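Local coordinates for protein putative polyketide synthase (Brevibacillus brevis, PDB 6HP2) that transfers, as the O-methyltransferase domain of a trans-AT polyketide synthase, methyl groups from S-adenosylmethionine, probably during assembly of a bacillaene-type polyketide, at residues K98-G103 against D162-I167; T108-I113 against Q137-K142; G124-K129 against A148-K153. All coordinates share one frame; numbering follows the deposited sequence.

Contact 1 of 3, residues K98-G103 against D162-I167; sequences KVLDFG and DLYDMI. With SAH (S-adenosyl-L-homocysteine), chain B.
L100 sets its CB squarely on the Y164 ring, 3.5 Å from the ring centroid and only 4° off the normal, a CH-pi contact; Y164, just before the chain turns at D165, offers this face beside the parallel pairs V99/M166 and L100/I167. L100 CD2 also reaches the ring at CE2. V99 CG2 lies alongside M166 CB on the other face of the sheet, where the two side chains point the same way. On the L100 face, I167 CG2 meets the edge of the F102 ring near its plane, 3.5 Å from CD2. The backbone bond L100 N to M166 O (3.0 Å) holds this buried part in register, and V99 CA leans on the same carbonyl.

Toward K98 the contact opens out. K98 O accepts from D165 N at 2.9 Å and, weakly, from M166 N, while K98 N is received by D165 OD2 on its anti side, at 3.1 Å; that oxygen also takes Q97 N, and OD1 is bonded to N191. The K98 chain runs out extended, CD coming within 3.3 Å of L163 O, and its NZ forms a salt bridge with D162 OD2 (2.9 Å), met on the syn side but 29° out of the carboxylate plane. Both residues are partly exposed, and L163 beside them is exposed.

At the other end the strand gives way to the loop that binds the cofactor product in this Rossmann-like methyltransferase: D101 OD1 accepts from G103 N in an Asx turn, and G103 O takes the amino N of S-adenosyl-L-homocysteine. Strand 121-126 flanks 98-101 on its far side, with H123 bonded to Y164 OH, and helix 179-188 packs against F102 and I167.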
loop_
_atom_site.group_PDB
_atom_site.type_symbol
_atom_site.label_atom_id
_atom_site.label_comp_id
_atom_site.label_asym_id
_atom_site.label_seq_id
_atom_site.Cartn_x
_atom_site.Cartn_y
_atom_site.Cartn_z
ATOM N N LYS A 98 -5.113 -7.730 -16.605
ATOM C CA LYS A 98 -3.904 -8.201 -15.945
ATOM C C LYS A 98 -3.497 -7.200 -14.874
ATOM O O LYS A 98 -3.387 -6.000 -15.133
ATOM C CB LYS A 98 -2.735 -8.400 -16.908
ATOM C CG LYS A 98 -2.935 -9.619 -17.895
ATOM C CD LYS A 98 -1.793 -9.714 -18.863
ATOM C CE LYS A 98 -1.886 -11.023 -19.660
ATOM N NZ LYS A 98 -0.920 -11.065 -20.785
ATOM N N VAL A 99 -3.234 -7.725 -13.715
ATOM C CA VAL A 99 -2.898 -6.963 -12.523
ATOM C C VAL A 99 -1.600 -7.520 -11.964
ATOM O O VAL A 99 -1.420 -8.743 -11.865
ATOM C CB VAL A 99 -4.016 -7.038 -11.450
ATOM C CG1 VAL A 99 -3.525 -6.344 -10.149
ATOM C CG2 VAL A 99 -5.316 -6.360 -12.000
ATOM N N LEU A 100 -0.747 -6.618 -11.502
ATOM C CA LEU A 100 0.462 -6.979 -10.762
ATOM C C LEU A 100 0.462 -6.310 -9.397
ATOM O O LEU A 100 0.184 -5.106 -9.265
ATOM C CB LEU A 100 1.749 -6.592 -11.545
ATOM C CG LEU A 100 3.087 -6.564 -10.823
ATOM C CD1 LEU A 100 3.525 -8.007 -10.606
ATOM C CD2 LEU A 100 4.132 -5.788 -11.608
ATOM N N ASP A 101 0.852 -7.083 -8.381
ATOM C CA ASP A 101 1.098 -6.609 -7.002
ATOM C C ASP A 101 2.578 -6.798 -6.772
ATOM O O ASP A 101 3.012 -7.955 -6.648
ATOM C CB ASP A 101 0.264 -7.431 -6.004
ATOM C CG ASP A 101 0.461 -7.017 -4.574
ATOM O OD1 ASP A 101 1.542 -6.486 -4.246
ATOM O OD2 ASP A 101 -0.487 -7.183 -3.751
ATOM N N PHE A 102 3.371 -5.681 -6.728
ATOM C CA PHE A 102 4.826 -5.857 -6.739
ATOM C C PHE A 102 5.442 -6.025 -5.342
ATOM O O PHE A 102 6.665 -6.061 -5.229
ATOM C CB PHE A 102 5.533 -4.760 -7.502
ATOM C CG PHE A 102 5.357 -3.382 -6.976
ATOM C CD1 PHE A 102 6.207 -2.900 -5.993
ATOM C CD2 PHE A 102 4.474 -2.505 -7.606
ATOM C CE1 PHE A 102 6.146 -1.574 -5.543
ATOM C CE2 PHE A 102 4.401 -1.164 -7.203
ATOM C CZ PHE A 102 5.245 -0.684 -6.131
ATOM N N GLY A 103 4.623 -6.125 -4.303
ATOM C CA GLY A 103 5.054 -6.519 -2.939
ATOM C C GLY A 103 3.837 -7.103 -2.246
ATOM O O GLY A 103 3.161 -6.428 -1.446
ATOM N N ASP A 162 5.128 -9.695 -17.351
ATOM C CA ASP A 162 4.057 -9.424 -18.318
ATOM C C ASP A 162 3.821 -7.919 -18.426
ATOM O O ASP A 162 4.557 -7.101 -17.879
ATOM C CB ASP A 162 2.784 -10.166 -17.906
ATOM C CG ASP A 162 1.964 -10.648 -19.101
ATOM O OD1 ASP A 162 2.025 -10.028 -20.167
ATOM O OD2 ASP A 162 1.243 -11.643 -18.945
ATOM N N LEU A 163 2.793 -7.549 -19.187
ATOM C CA LEU A 163 2.320 -6.175 -19.286
ATOM C C LEU A 163 0.993 -6.102 -18.567
ATOM O O LEU A 163 0.181 -7.029 -18.675
ATOM C CB LEU A 163 2.161 -5.733 -20.732
ATOM C CG LEU A 163 3.406 -5.251 -21.485
ATOM C CD1 LEU A 163 3.820 -3.873 -20.992
ATOM C CD2 LEU A 163 4.551 -6.216 -21.345
ATOM N N TYR A 164 0.804 -5.041 -17.793
ATOM C CA TYR A 164 -0.313 -4.945 -16.846
ATOM C C TYR A 164 -1.163 -3.699 -17.059
ATOM O O TYR A 164 -0.659 -2.625 -17.347
ATOM C CB TYR A 164 0.170 -4.980 -15.386
ATOM C CG TYR A 164 1.009 -6.213 -15.119
ATOM C CD1 TYR A 164 0.411 -7.423 -14.827
ATOM C CD2 TYR A 164 2.412 -6.171 -15.238
ATOM C CE1 TYR A 164 1.182 -8.570 -14.611
ATOM C CE2 TYR A 164 3.198 -7.345 -14.985
ATOM C CZ TYR A 164 2.576 -8.505 -14.699
ATOM O OH TYR A 164 3.354 -9.644 -14.508
ATOM N N ASP A 165 -2.464 -3.846 -16.850
ATOM C CA ASP A 165 -3.364 -2.711 -16.835
ATOM C C ASP A 165 -3.353 -2.008 -15.490
ATOM O O ASP A 165 -3.678 -0.822 -15.404
ATOM C CB ASP A 165 -4.764 -3.206 -17.168
ATOM C CG ASP A 165 -4.786 -4.006 -18.437
ATOM O OD1 ASP A 165 -4.336 -3.449 -19.474
ATOM O OD2 ASP A 165 -5.173 -5.228 -18.379
ATOM N N MET A 166 -3.025 -2.722 -14.422
ATOM C CA MET A 166 -2.973 -2.122 -13.102
ATOM C C MET A 166 -1.797 -2.700 -12.351
ATOM O O MET A 166 -1.598 -3.926 -12.372
ATOM C CB MET A 166 -4.285 -2.412 -12.377
ATOM C CG MET A 166 -4.376 -1.780 -10.992
ATOM S SD MET A 166 -5.920 -2.311 -10.173
ATOM C CE MET A 166 -7.110 -1.550 -11.228
ATOM N N ILE A 167 -1.007 -1.819 -11.709
ATOM C CA ILE A 167 0.132 -2.238 -10.922
ATOM C C ILE A 167 -0.050 -1.650 -9.518
ATOM O O ILE A 167 -0.317 -0.445 -9.365
ATOM C CB ILE A 167 1.459 -1.783 -11.559
ATOM C CG1 ILE A 167 1.638 -2.433 -12.889
ATOM C CG2 ILE A 167 2.643 -2.085 -10.610
ATOM C CD1 ILE A 167 2.935 -2.150 -13.667
HETATM N N SAH B . 1.019 -5.283 0.071
HETATM C CA SAH B . 0.869 -6.280 1.127
HETATM C CB SAH B . 2.149 -6.455 1.934
HETATM C CG SAH B . 2.815 -5.175 2.406
HETATM S SD SAH B . 4.201 -5.536 3.524
HETATM C C SAH B . -0.283 -5.853 2.003
HETATM O O SAH B . -0.631 -6.549 2.956
HETATM O OXT SAH B . -0.879 -4.813 1.744
HETATM C "C5'" SAH B . 5.542 -5.209 2.357
HETATM C "C4'" SAH B . 5.629 -6.267 1.260
HETATM O "O4'" SAH B . 6.622 -5.844 0.298
HETATM C "C3'" SAH B . 6.184 -7.623 1.808
HETATM O "O3'" SAH B . 5.380 -8.629 1.173
HETATM C "C2'" SAH B . 7.635 -7.709 1.340
HETATM O "O2'" SAH B . 8.115 -9.002 1.116
HETATM C "C1'" SAH B . 7.541 -6.894 0.031
HETATM N N9 SAH B . 8.798 -6.354 -0.483
HETATM C C8 SAH B . 9.680 -5.519 0.141
HETATM N N7 SAH B . 10.703 -5.342 -0.701
HETATM C C5 SAH B . 10.450 -5.999 -1.858
HETATM C C6 SAH B . 11.147 -6.163 -3.048
HETATM N N6 SAH B . 12.312 -5.576 -3.321
HETATM N N1 SAH B . 10.583 -6.901 -4.047
HETATM C C2 SAH B . 9.388 -7.568 -3.854
HETATM N N3 SAH B . 8.726 -7.425 -2.661
HETATM C C4 SAH B . 9.270 -6.696 -1.679
#

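Contact 2 of 3, residues T108-I113 against Q137-K142; sequences TDVIQI and QRIAQK
I111 points from helix 108-116 at helix 129-141 and carries nearly all of their contact. From CB it forks. CG2, anti to the backbone N, meets the aliphatic part of K142, just past the last residue of helix 129-141: CE at 3.5 Å and CD a little farther, the lysine crossing the isoleucine at about a right angle after bending at chi3 (93°). The other branch, CG1, touches I139 CG1 at 3.6 Å, two methylene groups on side chains that cross obliquely. At its tip, CD1 ends 3.7 Å from R138 CB, with I139 CG1 slightly farther off.

The segments 108-113 and 137-141 run nearly parallel, at 18°, their axes approaching to 10.4 Å, as expected of consecutive connecting helices on one face of the Rossmann-like methyltransferase sheet. Behind I111, on the sheet side, V110 CG1 comes to I139 CD1 at a looser 4.3 Å; both residues also rest on A148 of strand 148-152.

A water lies between T108, at the N-terminal start of helix 108-116, and R138, near the C-terminal end of helix 129-141. It donates to T108 OG1 at 2.9 Å; its approach to R138 NH1, in the guanidinium plane, is unusually short at 2.5 Å and doubtful in detail. The extended R138 chain carries the group past I111 toward this water. T108 OG1 is also bonded to D43 O, and D43 OD1 forms a long, weak ion pair with R138 NH1.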
loop_
_atom_site.group_PDB
_atom_site.type_symbol
_atom_site.label_atom_id
_atom_site.label_comp_id
_atom_site.label_asym_id
_atom_site.label_seq_id
_atom_site.Cartn_x
_atom_site.Cartn_y
_atom_site.Cartn_z
ATOM N N THR A 108 -3.106 -11.603 -0.465
ATOM C CA THR A 108 -4.535 -11.410 -0.256
ATOM C C THR A 108 -5.193 -10.679 -1.425
ATOM O O THR A 108 -6.252 -11.106 -1.898
ATOM C CB THR A 108 -4.754 -10.662 1.064
ATOM O OG1 THR A 108 -4.245 -11.483 2.150
ATOM C CG2 THR A 108 -6.238 -10.424 1.332
ATOM N N ASP A 109 -4.596 -9.570 -1.891
ATOM C CA ASP A 109 -5.176 -8.841 -3.030
ATOM C C ASP A 109 -5.014 -9.610 -4.340
ATOM O O ASP A 109 -5.915 -9.622 -5.190
ATOM C CB ASP A 109 -4.558 -7.437 -3.193
ATOM C CG ASP A 109 -4.949 -6.499 -2.065
ATOM O OD1 ASP A 109 -6.149 -6.412 -1.718
ATOM O OD2 ASP A 109 -4.050 -5.897 -1.450
ATOM N N VAL A 110 -3.866 -10.239 -4.537
ATOM C CA VAL A 110 -3.709 -11.121 -5.692
ATOM C C VAL A 110 -4.847 -12.129 -5.781
ATOM O O VAL A 110 -5.430 -12.360 -6.862
ATOM C CB VAL A 110 -2.345 -11.822 -5.648
ATOM C CG1 VAL A 110 -2.303 -13.018 -6.592
ATOM C CG2 VAL A 110 -1.258 -10.860 -6.006
ATOM N N ILE A 111 -5.204 -12.701 -4.644
ATOM C CA ILE A 111 -6.210 -13.736 -4.556
ATOM C C ILE A 111 -7.598 -13.151 -4.658
ATOM O O ILE A 111 -8.442 -13.688 -5.388
ATOM C CB ILE A 111 -6.050 -14.526 -3.233
ATOM C CG1 ILE A 111 -4.883 -15.481 -3.351
ATOM C CG2 ILE A 111 -7.355 -15.241 -2.869
ATOM C CD1 ILE A 111 -4.365 -15.913 -1.982
ATOM N N GLN A 112 -7.892 -12.128 -3.847
ATOM C CA GLN A 112 -9.260 -11.605 -3.809
ATOM C C GLN A 112 -9.667 -10.950 -5.136
ATOM O O GLN A 112 -10.851 -11.024 -5.525
ATOM C CB GLN A 112 -9.438 -10.612 -2.668
ATOM C CG GLN A 112 -9.472 -11.266 -1.252
ATOM C CD GLN A 112 -9.588 -10.212 -0.135
ATOM O OE1 GLN A 112 -9.480 -8.983 -0.368
ATOM N NE2 GLN A 112 -9.776 -10.674 1.062
ATOM N N ILE A 113 -8.728 -10.268 -5.828
ATOM C CA ILE A 113 -9.079 -9.671 -7.131
ATOM C C ILE A 113 -9.442 -10.780 -8.123
ATOM O O ILE A 113 -10.405 -10.673 -8.899
ATOM C CB ILE A 113 -7.950 -8.783 -7.679
ATOM C CG1 ILE A 113 -7.787 -7.542 -6.837
ATOM C CG2 ILE A 113 -8.220 -8.428 -9.155
ATOM C CD1 ILE A 113 -6.536 -6.786 -7.140
ATOM N N GLN A 137 0.135 -21.492 -1.730
ATOM C CA GLN A 137 -0.686 -22.529 -1.104
ATOM C C GLN A 137 -2.144 -22.089 -1.031
ATOM O O GLN A 137 -3.047 -22.872 -1.318
ATOM C CB GLN A 137 -0.175 -22.870 0.305
ATOM C CG GLN A 137 1.138 -23.578 0.343
ATOM C CD GLN A 137 1.653 -23.765 1.765
ATOM O OE1 GLN A 137 0.911 -23.591 2.730
ATOM N NE2 GLN A 137 2.938 -24.096 1.895
ATOM N N ARG A 138 -2.395 -20.823 -0.691
ATOM C CA ARG A 138 -3.766 -20.346 -0.632
ATOM C C ARG A 138 -4.355 -20.218 -2.027
ATOM O O ARG A 138 -5.542 -20.445 -2.213
ATOM C CB ARG A 138 -3.833 -18.986 0.098
ATOM C CG ARG A 138 -3.465 -19.097 1.579
ATOM C CD ARG A 138 -3.534 -17.762 2.285
ATOM N NE ARG A 138 -3.147 -17.856 3.692
ATOM C CZ ARG A 138 -3.040 -16.814 4.505
ATOM N NH1 ARG A 138 -3.290 -15.600 4.051
ATOM N NH2 ARG A 138 -2.677 -16.987 5.768
ATOM N N ILE A 139 -3.555 -19.842 -3.007
ATOM C CA ILE A 139 -4.038 -19.868 -4.378
ATOM C C ILE A 139 -4.489 -21.274 -4.735
ATOM O O ILE A 139 -5.537 -21.480 -5.364
ATOM C CB ILE A 139 -2.953 -19.366 -5.340
ATOM C CG1 ILE A 139 -2.811 -17.828 -5.215
ATOM C CG2 ILE A 139 -3.279 -19.786 -6.761
ATOM C CD1 ILE A 139 -1.675 -17.262 -5.998
ATOM N N ALA A 140 -3.684 -22.265 -4.386
ATOM C CA ALA A 140 -4.027 -23.647 -4.706
ATOM C C ALA A 140 -5.295 -24.090 -3.997
ATOM O O ALA A 140 -6.179 -24.710 -4.602
ATOM C CB ALA A 140 -2.837 -24.536 -4.337
ATOM N N GLN A 141 -5.395 -23.786 -2.704
ATOM C CA GLN A 141 -6.516 -24.264 -1.911
ATOM C C GLN A 141 -7.824 -23.684 -2.416
ATOM O O GLN A 141 -8.879 -24.310 -2.258
ATOM C CB GLN A 141 -6.304 -23.921 -0.435
ATOM C CG GLN A 141 -5.178 -24.718 0.194
ATOM C CD GLN A 141 -4.696 -24.143 1.506
ATOM O OE1 GLN A 141 -5.322 -23.240 2.072
ATOM N NE2 GLN A 141 -3.568 -24.651 1.994
ATOM N N LYS A 142 -7.771 -22.516 -3.049
ATOM C CA LYS A 142 -8.953 -21.891 -3.640
ATOM C C LYS A 142 -9.099 -22.219 -5.129
ATOM O O LYS A 142 -9.999 -21.689 -5.799
ATOM C CB LYS A 142 -8.905 -20.358 -3.401
ATOM C CG LYS A 142 -9.050 -20.044 -1.904
ATOM C CD LYS A 142 -8.477 -18.732 -1.494
ATOM C CE LYS A 142 -9.528 -17.650 -1.536
ATOM N NZ LYS A 142 -10.638 -17.852 -0.574
HETATM O O HOH W 1 -3.823 -14.317 1.946
#

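Contact 3 of 3, residues G124-K129 against A148-K153; sequences GFTITK and AKIFNK. With SAH (S-adenosyl-L-homocysteine), chain B.
G124 and I150 pair within the parallel ladder that closes the right-handed beta-alpha-beta unit of strand 121-126, helix 129-141 and strand 148-152, at one edge of the Rossmann-like methyltransferase sheet. The axes of 124-126 and 148-152 approach to 4.6 Å, their directions 24° apart.

Backbone bonds carry the ladder. G124 N donates to K149 O, G124 O takes F151 N at 2.7 Å, and T126 N reaches F151 O at 3.0 Å, all three nearly straight. Beyond T126 the pairing frays: K153 N to T126 O is weak and bent. CA-H...O contacts fill the gaps, I150 CA to G124 O and F125 CA to F151 O.

Aromatic and apolar contacts gather on the face of F125 and F151. Their rings meet obliquely, planes at 68°, with F151 CD1 at the edge of the F125 ring, 3.6 Å from CE1. K153 CB lies over one face of F125, displaced toward the rim and 3.7 Å from the centroid. F160 meets F125 edge-to-face, and H123 does the same to F151. On the other face T126 CG2 and I150 CG2 touch lightly, beneath helix 129-141, whose I139 packs on I150 and A132 on T126.

Ligand contacts lie at the strand ends, where S-adenosyl-L-homocysteine is bound. The side chain of I127 lies against the adenine, with CG2 3.7 Å from C4. T126 OG1, turned anti to its backbone N (chi1 178°), comes near the ribose hydroxyls and is hydrogen-bonded to Q131 OE1. T128 OG1 shares a hydrogen bond with the ribose O2' at 3.0 Å.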
loop_
_atom_site.group_PDB
_atom_site.type_symbol
_atom_site.label_atom_id
_atom_site.label_comp_id
_atom_site.label_asym_id
_atom_site.label_seq_id
_atom_site.Cartn_x
_atom_site.Cartn_y
_atom_site.Cartn_z
ATOM N N GLY A 124 1.719 -11.682 -8.409
ATOM C CA GLY A 124 2.403 -11.041 -7.284
ATOM C C GLY A 124 3.886 -11.362 -7.224
ATOM O O GLY A 124 4.323 -12.451 -7.601
ATOM N N PHE A 125 4.669 -10.371 -6.768
ATOM C CA PHE A 125 6.063 -10.525 -6.414
ATOM C C PHE A 125 6.130 -10.281 -4.902
ATOM O O PHE A 125 5.556 -9.295 -4.402
ATOM C CB PHE A 125 6.990 -9.523 -7.088
ATOM C CG PHE A 125 7.515 -9.906 -8.435
ATOM C CD1 PHE A 125 6.864 -10.804 -9.252
ATOM C CD2 PHE A 125 8.735 -9.378 -8.866
ATOM C CE1 PHE A 125 7.362 -11.134 -10.431
ATOM C CE2 PHE A 125 9.237 -9.710 -10.089
ATOM C CZ PHE A 125 8.550 -10.604 -10.867
ATOM N N THR A 126 6.839 -11.163 -4.186
ATOM C CA THR A 126 7.261 -10.864 -2.833
ATOM C C THR A 126 8.661 -11.393 -2.620
ATOM O O THR A 126 8.995 -12.494 -3.063
ATOM C CB THR A 126 6.341 -11.439 -1.771
ATOM O OG1 THR A 126 6.894 -11.115 -0.480
ATOM C CG2 THR A 126 6.129 -12.951 -1.924
ATOM N N ILE A 127 9.510 -10.581 -1.984
ATOM C CA ILE A 127 10.900 -10.989 -1.792
ATOM C C ILE A 127 11.071 -11.968 -0.649
ATOM O O ILE A 127 12.153 -12.555 -0.511
ATOM C CB ILE A 127 11.782 -9.748 -1.564
ATOM C CG1 ILE A 127 13.235 -10.089 -1.831
ATOM C CG2 ILE A 127 11.553 -9.177 -0.158
ATOM C CD1 ILE A 127 14.075 -8.892 -2.113
ATOM N N THR A 128 10.033 -12.180 0.149
ATOM C CA THR A 128 10.056 -13.113 1.282
ATOM C C THR A 128 9.575 -14.484 0.815
ATOM O O THR A 128 8.405 -14.664 0.454
ATOM C CB THR A 128 9.164 -12.574 2.402
ATOM O OG1 THR A 128 9.454 -11.178 2.621
ATOM C CG2 THR A 128 9.355 -13.367 3.689
ATOM N N LYS A 129 10.482 -15.455 0.814
ATOM C CA LYS A 129 10.145 -16.794 0.356
ATOM C C LYS A 129 8.929 -17.345 1.074
ATOM O O LYS A 129 8.026 -17.874 0.425
ATOM C CB LYS A 129 11.341 -17.718 0.547
ATOM C CG LYS A 129 11.251 -19.038 -0.192
ATOM C CD LYS A 129 12.623 -19.728 -0.226
ATOM C CE LYS A 129 12.655 -20.896 -1.203
ATOM N NZ LYS A 129 11.975 -22.100 -0.658
ATOM N N ALA A 148 -3.926 -16.873 -11.023
ATOM C CA ALA A 148 -3.186 -16.119 -10.000
ATOM C C ALA A 148 -1.906 -16.870 -9.719
ATOM O O ALA A 148 -1.936 -18.104 -9.641
ATOM C CB ALA A 148 -3.978 -15.978 -8.735
ATOM N N LYS A 149 -0.790 -16.132 -9.630
ATOM C CA LYS A 149 0.487 -16.766 -9.385
ATOM C C LYS A 149 1.373 -15.774 -8.637
ATOM O O LYS A 149 1.422 -14.583 -8.981
ATOM C CB LYS A 149 1.170 -17.210 -10.667
ATOM C CG LYS A 149 2.411 -18.077 -10.421
ATOM C CD LYS A 149 3.044 -18.535 -11.728
ATOM C CE LYS A 149 4.168 -19.538 -11.483
ATOM N NZ LYS A 149 4.715 -20.100 -12.751
ATOM N N ILE A 150 2.099 -16.274 -7.634
ATOM C CA ILE A 150 3.001 -15.421 -6.859
ATOM C C ILE A 150 4.432 -15.900 -7.031
ATOM O O ILE A 150 4.699 -17.108 -7.002
ATOM C CB ILE A 150 2.608 -15.405 -5.372
ATOM C CG1 ILE A 150 1.273 -14.669 -5.251
ATOM C CG2 ILE A 150 3.701 -14.741 -4.544
ATOM C CD1 ILE A 150 0.563 -14.895 -3.923
ATOM N N PHE A 151 5.345 -14.961 -7.216
ATOM C CA PHE A 151 6.758 -15.262 -7.471
ATOM C C PHE A 151 7.613 -14.716 -6.316
ATOM O O PHE A 151 7.368 -13.629 -5.832
ATOM C CB PHE A 151 7.267 -14.619 -8.780
ATOM C CG PHE A 151 6.440 -14.935 -9.982
ATOM C CD1 PHE A 151 5.379 -14.127 -10.322
ATOM C CD2 PHE A 151 6.761 -15.990 -10.794
ATOM C CE1 PHE A 151 4.600 -14.399 -11.440
ATOM C CE2 PHE A 151 5.991 -16.285 -11.932
ATOM C CZ PHE A 151 4.914 -15.460 -12.262
ATOM N N ASN A 152 8.597 -15.488 -5.858
ATOM C CA ASN A 152 9.557 -15.066 -4.829
ATOM C C ASN A 152 10.664 -14.312 -5.561
ATOM O O ASN A 152 11.650 -14.898 -5.991
ATOM C CB ASN A 152 10.116 -16.280 -4.084
ATOM C CG ASN A 152 11.081 -15.847 -2.988
ATOM O OD1 ASN A 152 11.039 -14.673 -2.484
ATOM N ND2 ASN A 152 11.954 -16.670 -2.673
ATOM N N LYS A 153 10.466 -13.019 -5.812
ATOM C CA LYS A 153 11.371 -12.251 -6.648
ATOM C C LYS A 153 11.479 -10.833 -6.095
ATOM O O LYS A 153 10.622 -10.374 -5.333
ATOM C CB LYS A 153 10.874 -12.150 -8.108
ATOM C CG LYS A 153 10.918 -13.473 -8.905
ATOM C CD LYS A 153 12.281 -14.070 -8.996
ATOM C CE LYS A 153 12.248 -15.415 -9.732
ATOM N NZ LYS A 153 13.566 -16.107 -9.684
HETATM N N SAH B . 1.019 -5.283 0.071
HETATM C CA SAH B . 0.869 -6.280 1.127
HETATM C CB SAH B . 2.149 -6.455 1.934
HETATM C CG SAH B . 2.815 -5.175 2.406
HETATM S SD SAH B . 4.201 -5.536 3.524
HETATM C C SAH B . -0.283 -5.853 2.003
HETATM O O SAH B . -0.631 -6.549 2.956
HETATM O OXT SAH B . -0.879 -4.813 1.744
HETATM C "C5'" SAH B . 5.542 -5.209 2.357
HETATM C "C4'" SAH B . 5.629 -6.267 1.260
HETATM O "O4'" SAH B . 6.622 -5.844 0.298
HETATM C "C3'" SAH B . 6.184 -7.623 1.808
HETATM O "O3'" SAH B . 5.380 -8.629 1.173
HETATM C "C2'" SAH B . 7.635 -7.709 1.340
HETATM O "O2'" SAH B . 8.115 -9.002 1.116
HETATM C "C1'" SAH B . 7.541 -6.894 0.031
HETATM N N9 SAH B . 8.798 -6.354 -0.483
HETATM C C8 SAH B . 9.680 -5.519 0.141
HETATM N N7 SAH B . 10.703 -5.342 -0.701
HETATM C C5 SAH B . 10.450 -5.999 -1.858
HETATM C C6 SAH B . 11.147 -6.163 -3.048
HETATM N N6 SAH B . 12.312 -5.576 -3.321
HETATM N N1 SAH B . 10.583 -6.901 -4.047
HETATM C C2 SAH B . 9.388 -7.568 -3.854
HETATM N N3 SAH B . 8.726 -7.425 -2.661
HETATM C C4 SAH B . 9.270 -6.696 -1.679
#

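Overall arrangement
Contacts 1 and 3 belong to one sheet: strand 98-101 lies between 164-170 and 121-126, and 148-152 forms the edge. Their centres are about 12 Å apart, and D101 O probably accepts a hydrogen bond from F125 N at 2.9 Å. Contact 2 packs on one face of this sheet, with V110 CG2 3.8 Å from D101 CB and 3.9 Å from G124 CA, and I139 CD1 3.9 Å from I150 CD1. Contact 1 meets S-adenosyl-L-homocysteine at its amino group through G103 O and at adenine C2 through F102 O, contact 3 at its ribose and adenine; contact 2 stands back, the V110 side chain about 9 Å from the ligand. Along the chain, contacts 2 and 3 are nested inside contact 1.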